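Adhesin (Neisseria meningitidis, PDB 5MY7) probably acts in cell adhesion and inhibits lysozyme, an enzyme that degrades the bacterial cell wall. Local coordinates at residues Pro71-Leu74 / Asp75-Asp78. Numbering follows the deposited sequence.
Sequences PVNL and DKSD
Asn73 and Asp75-Ser77 meet in a surface turn within the loop between strand 66-71 of one antiparallel sheet and strand 82-84 of the other. It is a single helical turn, with Leu74 and Asp75 at the centre of a type I/III beta turn, and Asn73 O receives Lys76 N, Ser77 N and Ser77 OG, which close it. At Asp75, CB passes 3.7 Å from Asn73 OD1, beside the amide.

Lys76 comes next, and its backbone N donates two hydrogen bonds to Asn73. The firmer one goes to the side chain, Lys76 N to Asn73 OD1 at 3.2 Å; it is bent, 139° at the hydrogen, and the N stands well above the amide's carbonyl plane. The bond from Lys76 N to Asn73 O is weak at 3.4 Å. With its CG anti to the backbone N (chi1 -170°), Asn73 lies alongside the lysine and points the same way, its OD1 3.5 Å from Lys76 CG. The other end of the amide is held too, since ND2 donates to Gly85 O just past strand 82-84; the two bonds together limit rotation of the flat group. Beyond CB the lysine chain folds at each of its later bonds, near a bound PEG molecule.

Ser77 completes the grip on Asn73 O. Its backbone N adds a weak 3.2 Å bond to that oxygen. Its OG ties the turn to strand 82-84 by accepting Phe83 N, while donating to Asn73 O at 2.8 Å from 41° above the carbonyl plane.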
# COMPACT_ATOMS: atom_id res chain seq x y z
N PRO A 71 -6.46 5.99 -2.19
CA PRO A 71 -6.60 5.88 -3.66
C PRO A 71 -5.24 5.89 -4.37
O PRO A 71 -4.34 6.61 -3.92
CB PRO A 71 -7.33 7.16 -4.05
CG PRO A 71 -7.00 8.13 -2.97
CD PRO A 71 -6.97 7.28 -1.71
N VAL A 72 -5.11 5.19 -5.49
CA VAL A 72 -3.84 5.22 -6.25
C VAL A 72 -3.53 6.69 -6.63
O VAL A 72 -4.45 7.48 -6.98
CB VAL A 72 -3.86 4.27 -7.45
CG1 VAL A 72 -4.82 4.75 -8.54
CG2 VAL A 72 -2.46 4.01 -8.00
N ASN A 73 -2.25 7.02 -6.55
CA ASN A 73 -1.81 8.37 -6.86
C ASN A 73 -1.02 8.30 -8.18
O ASN A 73 0.19 8.01 -8.20
CB ASN A 73 -0.98 8.92 -5.69
CG ASN A 73 -0.69 10.39 -5.86
OD1 ASN A 73 -0.45 10.88 -6.98
ND2 ASN A 73 -0.75 11.11 -4.77
N LEU A 74 -1.71 8.59 -9.27
CA LEU A 74 -1.07 8.46 -10.59
C LEU A 74 0.01 9.49 -10.82
O LEU A 74 1.04 9.19 -11.49
CB LEU A 74 -2.09 8.52 -11.74
CG LEU A 74 -3.18 7.47 -11.70
CD1 LEU A 74 -4.20 7.72 -12.80
CD2 LEU A 74 -2.58 6.08 -11.78
N ASP A 75 -0.17 10.71 -10.27
CA ASP A 75 0.84 11.80 -10.47
C ASP A 75 2.19 11.49 -9.86
O ASP A 75 3.22 11.92 -10.38
CB ASP A 75 0.33 13.09 -9.83
CG ASP A 75 -0.77 13.74 -10.60
OD1 ASP A 75 -1.17 13.26 -11.69
OD2 ASP A 75 -1.23 14.80 -10.10
N LYS A 76 2.18 10.72 -8.76
CA LYS A 76 3.41 10.42 -8.00
C LYS A 76 4.04 9.09 -8.30
O LYS A 76 5.18 8.86 -7.86
CB LYS A 76 3.22 10.57 -6.48
CG LYS A 76 2.72 11.91 -6.06
CD LYS A 76 3.63 13.06 -6.50
CE LYS A 76 4.48 13.57 -5.40
NZ LYS A 76 3.74 14.63 -4.71
N SER A 77 3.31 8.21 -9.01
CA SER A 77 3.78 6.89 -9.39
C SER A 77 4.69 6.95 -10.62
O SER A 77 4.51 7.81 -11.49
CB SER A 77 2.57 5.98 -9.62
OG SER A 77 1.82 5.77 -8.40
N ASP A 78 5.66 6.03 -10.67
CA ASP A 78 6.65 6.06 -11.76
C ASP A 78 6.93 4.66 -12.27
O ASP A 78 6.14 3.74 -11.96
CB ASP A 78 7.91 6.87 -11.37
CG ASP A 78 8.71 6.27 -10.22
OD1 ASP A 78 8.73 5.03 -10.10
OD2 ASP A 78 9.31 7.04 -9.42